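Local structure of peroxinectin A (6ERC) at residues A[98-101]-A[107-110]; A[55-60]-A[363-368]; A[140-145]-A[388-393]; A[199-204]-A[333-338]. The protein catalyses the hydrogen peroxide-dependent oxidation of phenolic donors as a secreted haem peroxidase, and also has iodide and thiocyanate peroxidase activity. One frame throughout, in Å; residues are numbered along the deposited sequence.

Contact 1 of 4, residues A[98-101]-A[107-110]; sequences PKCD and ACIG
Cys-100 and Cys-108 are joined by a disulfide that closes a short surface loop between strand 91-96 and strand 113-124, and Lys-99 lies along the backbone that follows Cys-108. The first arm of the loop is a type II beta turn from Pro-98 to Asp-101, identified by the 3.1 Å bond from Asp-101 N to Pro-98 O and by the positive phi of Cys-100, its third residue. Lys-99, the second residue of the turn, runs outward with CG opposite its backbone N (chi1 -168°). Its CB lies 4.1 Å from Gly-110 CA. Next, CG approaches Cys-108 O at 3.6 Å, and CD stays alongside the same oxygen at 3.7 Å, so the aliphatic chain rests on the peptide beyond the cysteine. A bend at chi3 (73°) then takes CE and NZ away from this peptide, at the exposed surface. Between the two arms, the carboxylate of Asp-105 accepts hydrogen bonds from Cys-100 N and Ile-109 N, tying both together through the backbone. Asp-101 turns the other way, to a salt bridge with Arg-49 and a hydrogen bond with Asn-53 on helix 48-56. In the disulfide itself, Cys-100 SG and Cys-108 SG are 2.0 Å apart, and the torsion about that bond is 120°, opened well beyond a right angle.

Contact 2 of 4, residues A[55-60]-A[363-368]; sequences IFDQQT and DLRNFL
Arg-365 lays its side chain against Phe-56 and Asp-57, and these three residues account for nearly all of the 145 Å² buried here. The arginine leaves the last turn of helix 362-365, and its CD packs on Phe-56 CB at 3.5 Å. A bend at chi3 (70°) then turns the guanidinium so that Asp-57 CA lies over one face, 3.4 Å from Arg-365 NE. The salt bridge is made at a single point: Arg-365 NH2 reaches Asp-57 OD1 at 2.6 Å, but the N-H...O angle of 128° makes the hydrogen bond weak. The carboxylate and guanidinium planes stand 88° apart, which excludes a paired, two-pronged match. Arg-365 NE instead points to a water in the guanidinium plane at 2.9 Å, and the same water accepts from Gln-58 N at 2.9 Å. NH1 is taken up by Asn-53 and Ser-52, so each nitrogen has a partner. A methionine in place of Arg-365 would keep an unbranched chain beside Phe-56 but would probably leave the carboxylate of Asp-57 without its charged mate and the water without one of its donors. In this haem peroxidase fold the contact ties the end of helix 48-56 to the end of helix 362-365, whose Leu-364 touches the haem, while the Phe-56 side chain touches helix 379-390 at Ala-380 and Leu-384 and helix 435-441 at Val-437 and Leu-440.

Contact 3 of 4, residues A[140-145]-A[388-393]; sequences YEQINS and RDHGIP
Gln-142, which lies across the ring of His-390, gives its backbone N-H to Glu-141 OE1 at 2.7 Å, with an N-H...O angle of 141°. That oxygen is gripped a second time, by Asn-294 ND2, while Glu-141 OE2 forms a salt bridge with Arg-28. The side chain of Gln-142 crosses to the other segment. Its CG sits 3.7 Å from the centroid of the His-390 ring and only 13° off the ring normal, a CH-pi contact made squarely over the face. Because the chain bends at chi2, the amide lies down on the histidine instead of extending past it: the two planes are within 7° of each other, and Gln-142 CD is 3.8 Å from His-390 CG. Arg-388 to Gly-391 spell the Arg-Asp-His-Gly sequence familiar from animal haem peroxidases, here at the C-terminal end of helix 379-390, where Gly-391 leaves the helix with positive phi. The contact sets this helix end against strand 139-144 of the antiparallel sheet. Both nitrogens of the imidazole are held, ND1 by Asn-294 OD1 and NE2 by Thr-119 OG1, which fixes the rotation of the ring against the glutamine. The Gln-142 amide, too, has Asn-294 as a polar partner. With an alanine at Gln-142, the imidazole face would probably lose its stacked cover, and Asn-294 one of its partners. Asp-389, beside the histidine, is tied to strand 113-124 by a salt bridge with Arg-118 NE and a hydrogen bond from Thr-119 N.

Contact 4 of 4, residues A[199-204]-A[333-338]; sequences NLFPID and NPHALN
Phe-201 is the residue on which this contact turns: its ring meets Asn-333, Pro-334 and His-335, and it alone contributes 88 Å² of the 165 Å² buried. The close-packed part is formed with the first two. Pro-334 CD lies over a face of the phenyl ring, 4.2 Å from the centroid and 19° off the normal, a CH-pi contact displaced toward the rim. Asn-333 meets the far end of the ring, with its CB 3.7 Å from Phe-201 CE1 and its amide plane nearly parallel to the ring, although the approach of its OD1 is too short in the model to be relied on. Phe-201 CG stands beside its backbone N (chi1 -57°), which directs the ring across to the second segment. That segment contains a short 3-10 turn at residues 334-336, seen in the 3.0 Å bond from Leu-337 N to Pro-334 O, and it lies between strand 321-326 and helix 342-350. Residues 199-204 belong to the loop between strand 182-184 and helix 218-241, so two connections of the haem peroxidase fold meet here. The looser side is that of His-335, a solvent-exposed residue. Its CD2 touches Phe-201 CE2 at 3.5 Å, but the rings are well offset, with centroids 5.3 Å from each other, so little of one ring faces the other. Pro-334, by contrast, is buried, and Leu-206 and Tyr-207, further along the same loop as Phe-201, pack against it.

Helix 48-56 connects the first two contacts, whose centres lie 18 Å apart: its Arg-49 pairs with Asp-101 of contact 1 and with Asn-366 of contact 2, and its Asn-53 meets both Asp-101 and Arg-365. Helix 379-390 relates contact 2 to contact 3, since Phe-56 packs near its start and His-390 lies at its end. Contact 4 is nested along the chain inside the loop closed by contact 2, and their nearest atoms are about 5 Å apart. Relative to the haem, Leu-364 of contact 2 touches it, the His-390 side chain is about 6 Å away and that of Asn-333 about 12 Å, while contact 1 is peripheral, its centre 33 Å from that of the chain.

Contact 1 of 4, residues A[98-101]-A[107-110]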
# COMPACT_ATOMS: atom_id res chain seq x y z
N PRO A 98 5.15 24.88 11.15
CA PRO A 98 6.07 25.95 11.55
C PRO A 98 5.54 27.32 11.16
O PRO A 98 4.94 27.49 10.09
CB PRO A 98 7.36 25.61 10.79
CG PRO A 98 7.29 24.14 10.57
CD PRO A 98 5.84 23.83 10.38
N LYS A 99 5.76 28.30 12.02
CA LYS A 99 5.29 29.65 11.75
C LYS A 99 5.87 30.14 10.43
O LYS A 99 7.05 29.92 10.13
CB LYS A 99 5.67 30.59 12.89
CG LYS A 99 4.98 31.95 12.84
CD LYS A 99 5.29 32.82 14.05
CE LYS A 99 6.72 33.36 14.01
NZ LYS A 99 6.96 34.39 15.07
N CYS A 100 5.03 30.79 9.63
CA CYS A 100 5.40 31.38 8.34
C CYS A 100 5.58 30.35 7.24
O CYS A 100 6.16 30.66 6.20
CB CYS A 100 6.67 32.23 8.45
SG CYS A 100 6.55 33.63 9.58
N ASP A 101 5.11 29.12 7.44
CA ASP A 101 5.23 28.12 6.38
C ASP A 101 4.53 28.62 5.12
O ASP A 101 3.35 28.98 5.16
CB ASP A 101 4.63 26.79 6.84
CG ASP A 101 4.87 25.66 5.84
OD1 ASP A 101 4.38 25.76 4.69
OD2 ASP A 101 5.55 24.69 6.20
N ALA A 107 0.74 33.78 6.43
CA ALA A 107 0.48 34.94 7.27
C ALA A 107 1.22 34.90 8.60
O ALA A 107 1.06 35.82 9.40
CB ALA A 107 -1.02 35.07 7.53
N CYS A 108 1.99 33.84 8.85
CA CYS A 108 2.84 33.76 10.04
C CYS A 108 2.01 33.75 11.33
O CYS A 108 2.37 34.37 12.33
CB CYS A 108 3.85 34.91 10.07
SG CYS A 108 5.11 34.82 8.78
N ILE A 109 0.89 33.02 11.30
CA ILE A 109 0.13 32.73 12.51
C ILE A 109 0.62 31.38 13.03
O ILE A 109 0.36 30.34 12.41
CB ILE A 109 -1.38 32.71 12.25
CG1 ILE A 109 -1.81 34.00 11.53
CG2 ILE A 109 -2.14 32.55 13.56
CD1 ILE A 109 -3.25 33.99 11.06
N GLY A 110 1.34 31.39 14.15
CA GLY A 110 2.01 30.19 14.62
C GLY A 110 1.13 29.17 15.31
O GLY A 110 1.63 28.38 16.12

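Contact 2 of 4, residues A[55-60]-A[363-368]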
# COMPACT_ATOMS: atom_id res chain seq x y z
N ILE A 55 14.01 17.80 4.56
CA ILE A 55 14.51 16.61 3.89
C ILE A 55 13.71 16.29 2.63
O ILE A 55 14.29 16.09 1.56
CB ILE A 55 14.50 15.41 4.87
CG1 ILE A 55 15.67 15.55 5.85
CG2 ILE A 55 14.59 14.08 4.12
CD1 ILE A 55 15.67 14.54 6.97
N PHE A 56 12.39 16.23 2.73
CA PHE A 56 11.58 15.67 1.66
C PHE A 56 11.29 16.64 0.52
O PHE A 56 10.79 16.20 -0.52
CB PHE A 56 10.25 15.15 2.24
CG PHE A 56 10.41 13.89 3.04
CD1 PHE A 56 10.29 12.65 2.45
CD2 PHE A 56 10.69 13.95 4.40
CE1 PHE A 56 10.44 11.49 3.19
CE2 PHE A 56 10.83 12.80 5.14
CZ PHE A 56 10.71 11.57 4.53
N ASP A 57 11.61 17.92 0.67
CA ASP A 57 11.28 18.88 -0.37
C ASP A 57 11.91 18.47 -1.70
O ASP A 57 13.09 18.11 -1.75
CB ASP A 57 11.75 20.28 0.01
CG ASP A 57 11.30 21.34 -0.98
OD1 ASP A 57 10.08 21.44 -1.20
OD2 ASP A 57 12.17 22.05 -1.53
N GLN A 58 11.12 18.54 -2.76
CA GLN A 58 11.57 18.18 -4.10
C GLN A 58 11.23 19.32 -5.05
O GLN A 58 10.10 19.82 -5.04
CB GLN A 58 10.93 16.87 -4.56
CG GLN A 58 11.54 16.29 -5.82
CD GLN A 58 11.09 14.87 -6.08
OE1 GLN A 58 10.47 14.25 -5.22
NE2 GLN A 58 11.40 14.35 -7.26
N GLN A 59 12.21 19.72 -5.86
CA GLN A 59 12.03 20.80 -6.82
C GLN A 59 12.22 20.38 -8.27
O GLN A 59 11.79 21.11 -9.16
CB GLN A 59 13.01 21.95 -6.53
CG GLN A 59 12.78 22.65 -5.21
CD GLN A 59 13.65 23.89 -5.07
OE1 GLN A 59 14.75 23.96 -5.61
NE2 GLN A 59 13.14 24.89 -4.35
N THR A 60 12.85 19.23 -8.53
CA THR A 60 13.14 18.81 -9.89
C THR A 60 12.82 17.33 -10.04
O THR A 60 12.62 16.61 -9.06
CB THR A 60 14.61 19.05 -10.26
OG1 THR A 60 15.44 18.12 -9.55
CG2 THR A 60 15.03 20.47 -9.91
N ASP A 363 3.06 17.26 -5.21
CA ASP A 363 1.67 16.84 -5.30
C ASP A 363 1.25 16.08 -4.05
O ASP A 363 0.09 16.18 -3.61
CB ASP A 363 1.45 15.97 -6.54
CG ASP A 363 1.77 16.71 -7.82
OD1 ASP A 363 2.97 16.99 -8.06
OD2 ASP A 363 0.83 17.01 -8.59
N LEU A 364 2.17 15.33 -3.45
CA LEU A 364 1.92 14.60 -2.22
C LEU A 364 2.34 15.39 -0.98
O LEU A 364 1.65 15.34 0.05
CB LEU A 364 2.66 13.26 -2.24
CG LEU A 364 2.27 12.28 -3.35
CD1 LEU A 364 3.40 11.28 -3.58
CD2 LEU A 364 0.99 11.55 -3.00
N ARG A 365 3.45 16.12 -1.06
CA ARG A 365 4.00 16.77 0.12
C ARG A 365 3.35 18.12 0.39
O ARG A 365 3.29 18.56 1.54
CB ARG A 365 5.51 16.95 -0.03
CG ARG A 365 6.25 17.09 1.29
CD ARG A 365 7.74 17.32 1.09
NE ARG A 365 8.02 18.64 0.54
CZ ARG A 365 8.05 19.76 1.25
NH1 ARG A 365 7.80 19.75 2.55
NH2 ARG A 365 8.33 20.92 0.66
N ASN A 366 2.86 18.80 -0.65
CA ASN A 366 2.26 20.13 -0.51
C ASN A 366 0.92 20.19 -1.23
O ASN A 366 0.68 21.04 -2.08
CB ASN A 366 3.20 21.20 -1.05
CG ASN A 366 4.46 21.35 -0.23
OD1 ASN A 366 4.42 21.44 1.00
ND2 ASN A 366 5.61 21.37 -0.91
N PHE A 367 0.02 19.27 -0.88
CA PHE A 367 -1.33 19.29 -1.44
C PHE A 367 -2.20 20.26 -0.64
O PHE A 367 -2.24 20.20 0.59
CB PHE A 367 -1.95 17.90 -1.41
CG PHE A 367 -3.38 17.88 -1.86
CD1 PHE A 367 -3.70 17.90 -3.21
CD2 PHE A 367 -4.42 17.86 -0.94
CE1 PHE A 367 -5.02 17.89 -3.63
CE2 PHE A 367 -5.74 17.85 -1.35
CZ PHE A 367 -6.04 17.87 -2.70
N LEU A 368 -2.89 21.15 -1.35
CA LEU A 368 -3.70 22.18 -0.72
C LEU A 368 -5.17 21.99 -1.08
O LEU A 368 -5.50 21.55 -2.18
CB LEU A 368 -3.26 23.59 -1.17
CG LEU A 368 -1.86 24.03 -0.74
CD1 LEU A 368 -1.58 25.42 -1.28
CD2 LEU A 368 -1.70 24.00 0.77
O HOH W 1 8.23 18.45 -2.38

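Contact 3 of 4, residues A[140-145]-A[388-393]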
# COMPACT_ATOMS: atom_id res chain seq x y z
N TYR A 140 0.70 -1.01 24.91
CA TYR A 140 -0.23 -0.88 23.79
C TYR A 140 0.41 -1.32 22.49
O TYR A 140 1.63 -1.24 22.30
CB TYR A 140 -0.73 0.56 23.61
CG TYR A 140 -1.45 1.08 24.82
CD1 TYR A 140 -0.79 1.89 25.72
CD2 TYR A 140 -2.77 0.75 25.08
CE1 TYR A 140 -1.41 2.37 26.84
CE2 TYR A 140 -3.41 1.22 26.21
CZ TYR A 140 -2.73 2.03 27.09
OH TYR A 140 -3.38 2.51 28.21
N GLU A 141 -0.45 -1.76 21.58
CA GLU A 141 -0.04 -2.13 20.24
C GLU A 141 -1.06 -1.63 19.23
O GLU A 141 -2.26 -1.60 19.52
CB GLU A 141 0.13 -3.66 20.12
CG GLU A 141 0.70 -4.14 18.80
CD GLU A 141 1.95 -3.38 18.37
OE1 GLU A 141 1.81 -2.36 17.66
OE2 GLU A 141 3.06 -3.79 18.75
N GLN A 142 -0.57 -1.19 18.08
CA GLN A 142 -1.46 -0.69 17.05
C GLN A 142 -2.24 -1.83 16.39
O GLN A 142 -1.78 -2.98 16.34
CB GLN A 142 -0.69 0.11 15.99
CG GLN A 142 -0.38 1.56 16.37
CD GLN A 142 0.72 1.67 17.41
OE1 GLN A 142 1.72 0.94 17.35
NE2 GLN A 142 0.56 2.59 18.35
N ILE A 143 -3.43 -1.49 15.89
CA ILE A 143 -4.39 -2.47 15.38
C ILE A 143 -4.40 -2.41 13.86
O ILE A 143 -4.56 -1.33 13.27
CB ILE A 143 -5.80 -2.24 15.96
CG1 ILE A 143 -5.88 -2.72 17.43
CG2 ILE A 143 -6.85 -2.96 15.08
CD1 ILE A 143 -6.32 -4.18 17.62
N ASN A 144 -4.23 -3.57 13.23
CA ASN A 144 -4.38 -3.70 11.78
C ASN A 144 -5.85 -3.88 11.45
O ASN A 144 -6.43 -4.94 11.71
CB ASN A 144 -3.55 -4.87 11.24
CG ASN A 144 -3.53 -4.91 9.72
OD1 ASN A 144 -4.10 -4.04 9.06
ND2 ASN A 144 -2.86 -5.90 9.17
N SER A 145 -6.46 -2.86 10.86
CA SER A 145 -7.87 -2.92 10.46
C SER A 145 -8.06 -3.57 9.10
O SER A 145 -8.87 -3.12 8.29
CB SER A 145 -8.47 -1.52 10.49
OG SER A 145 -8.55 -1.02 11.82
N ARG A 388 6.23 8.22 14.51
CA ARG A 388 6.33 8.70 15.89
C ARG A 388 5.10 8.32 16.69
O ARG A 388 5.18 8.14 17.91
CB ARG A 388 6.54 10.21 15.89
CG ARG A 388 7.85 10.63 15.24
CD ARG A 388 7.91 12.12 14.99
NE ARG A 388 9.18 12.51 14.38
CZ ARG A 388 9.55 13.77 14.18
NH1 ARG A 388 8.76 14.77 14.52
NH2 ARG A 388 10.73 14.03 13.62
N ASP A 389 3.94 8.20 16.03
CA ASP A 389 2.74 7.70 16.69
C ASP A 389 2.93 6.25 17.12
O ASP A 389 2.59 5.87 18.25
CB ASP A 389 1.55 7.83 15.74
CG ASP A 389 0.26 7.27 16.32
OD1 ASP A 389 0.27 6.79 17.47
OD2 ASP A 389 -0.76 7.30 15.60
N HIS A 390 3.49 5.42 16.24
CA HIS A 390 3.68 4.00 16.53
C HIS A 390 4.91 3.73 17.38
O HIS A 390 5.08 2.59 17.84
CB HIS A 390 3.79 3.20 15.23
CG HIS A 390 2.54 3.19 14.41
ND1 HIS A 390 2.31 2.27 13.41
CD2 HIS A 390 1.45 4.00 14.43
CE1 HIS A 390 1.13 2.50 12.86
NE2 HIS A 390 0.59 3.54 13.46
N GLY A 391 5.77 4.72 17.59
CA GLY A 391 6.96 4.52 18.38
C GLY A 391 8.05 3.75 17.66
O GLY A 391 8.74 2.93 18.27
N ILE A 392 8.21 3.99 16.36
CA ILE A 392 9.28 3.32 15.61
C ILE A 392 10.62 3.77 16.18
O ILE A 392 10.86 4.99 16.32
CB ILE A 392 9.17 3.65 14.11
CG1 ILE A 392 7.86 3.11 13.53
CG2 ILE A 392 10.38 3.09 13.34
CD1 ILE A 392 7.74 1.58 13.52
N PRO A 393 11.53 2.86 16.52
CA PRO A 393 12.82 3.27 17.09
C PRO A 393 13.59 4.15 16.13
O PRO A 393 13.27 4.22 14.93
CB PRO A 393 13.54 1.94 17.32
CG PRO A 393 12.47 0.94 17.45
CD PRO A 393 11.38 1.39 16.52

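Contact 4 of 4, residues A[199-204]-A[333-338]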
# COMPACT_ATOMS: atom_id res chain seq x y z
N ASN A 199 -12.45 14.55 -0.74
CA ASN A 199 -13.80 15.13 -0.73
C ASN A 199 -13.97 16.14 -1.86
O ASN A 199 -14.56 17.21 -1.68
CB ASN A 199 -14.10 15.77 0.63
CG ASN A 199 -15.59 15.94 0.87
OD1 ASN A 199 -16.40 15.91 -0.06
ND2 ASN A 199 -15.96 16.12 2.14
N LEU A 200 -13.45 15.80 -3.04
CA LEU A 200 -13.67 16.64 -4.22
C LEU A 200 -15.04 16.37 -4.83
O LEU A 200 -15.75 17.30 -5.21
CB LEU A 200 -12.58 16.40 -5.26
CG LEU A 200 -11.39 17.37 -5.24
CD1 LEU A 200 -10.49 17.11 -4.05
CD2 LEU A 200 -10.59 17.27 -6.54
N PHE A 201 -15.42 15.10 -4.93
CA PHE A 201 -16.67 14.69 -5.55
C PHE A 201 -17.58 14.04 -4.51
O PHE A 201 -17.11 13.53 -3.49
CB PHE A 201 -16.40 13.70 -6.69
CG PHE A 201 -15.49 14.24 -7.76
CD1 PHE A 201 -14.11 14.26 -7.57
CD2 PHE A 201 -16.00 14.72 -8.96
CE1 PHE A 201 -13.27 14.76 -8.55
CE2 PHE A 201 -15.17 15.21 -9.94
CZ PHE A 201 -13.80 15.24 -9.74
N PRO A 202 -18.90 14.05 -4.74
CA PRO A 202 -19.80 13.39 -3.80
C PRO A 202 -19.63 11.88 -3.84
O PRO A 202 -19.33 11.29 -4.89
CB PRO A 202 -21.19 13.81 -4.28
CG PRO A 202 -21.01 14.03 -5.74
CD PRO A 202 -19.62 14.61 -5.89
N ILE A 203 -19.84 11.24 -2.69
CA ILE A 203 -19.51 9.82 -2.55
C ILE A 203 -20.31 8.97 -3.53
O ILE A 203 -19.83 7.92 -3.97
CB ILE A 203 -19.72 9.37 -1.09
CG1 ILE A 203 -18.74 10.12 -0.17
CG2 ILE A 203 -19.52 7.86 -0.95
CD1 ILE A 203 -18.97 9.90 1.31
N ASP A 204 -21.53 9.39 -3.89
CA ASP A 204 -22.33 8.59 -4.81
C ASP A 204 -21.72 8.52 -6.21
O ASP A 204 -22.21 7.74 -7.03
CB ASP A 204 -23.76 9.13 -4.91
CG ASP A 204 -23.81 10.59 -5.32
OD1 ASP A 204 -23.20 11.42 -4.62
OD2 ASP A 204 -24.47 10.89 -6.34
N ASN A 333 -10.94 10.98 -7.90
CA ASN A 333 -11.58 11.58 -9.07
C ASN A 333 -12.05 10.48 -10.01
O ASN A 333 -11.23 9.91 -10.75
CB ASN A 333 -10.61 12.52 -9.79
CG ASN A 333 -11.21 13.14 -11.03
OD1 ASN A 333 -12.43 13.15 -11.20
ND2 ASN A 333 -10.36 13.66 -11.91
N PRO A 334 -13.34 10.15 -10.02
CA PRO A 334 -13.83 9.13 -10.96
C PRO A 334 -13.77 9.56 -12.42
O PRO A 334 -13.70 8.69 -13.29
CB PRO A 334 -15.28 8.89 -10.51
CG PRO A 334 -15.35 9.42 -9.11
CD PRO A 334 -14.39 10.56 -9.07
N HIS A 335 -13.80 10.86 -12.71
CA HIS A 335 -13.78 11.32 -14.09
C HIS A 335 -12.56 10.81 -14.85
O HIS A 335 -12.58 10.79 -16.09
CB HIS A 335 -13.83 12.84 -14.15
CG HIS A 335 -15.18 13.41 -13.88
ND1 HIS A 335 -15.86 14.18 -14.80
CD2 HIS A 335 -15.99 13.31 -12.80
CE1 HIS A 335 -17.03 14.54 -14.29
NE2 HIS A 335 -17.13 14.02 -13.08
N ALA A 336 -11.51 10.41 -14.15
CA ALA A 336 -10.32 9.89 -14.81
C ALA A 336 -10.61 8.63 -15.62
O ALA A 336 -9.83 8.30 -16.52
CB ALA A 336 -9.23 9.60 -13.79
N LEU A 337 -11.70 7.93 -15.33
CA LEU A 337 -12.09 6.73 -16.07
C LEU A 337 -13.20 6.99 -17.08
O LEU A 337 -13.77 6.04 -17.61
CB LEU A 337 -12.51 5.62 -15.10
CG LEU A 337 -11.49 5.16 -14.06
CD1 LEU A 337 -12.06 4.02 -13.23
CD2 LEU A 337 -10.19 4.74 -14.72
N ASN A 338 -13.53 8.26 -17.35
CA ASN A 338 -14.59 8.55 -18.30
C ASN A 338 -14.27 8.00 -19.69
O ASN A 338 -15.19 7.67 -20.45
CB ASN A 338 -14.83 10.06 -18.39
CG ASN A 338 -15.58 10.61 -17.18
OD1 ASN A 338 -16.33 9.89 -16.52
ND2 ASN A 338 -15.38 11.89 -16.89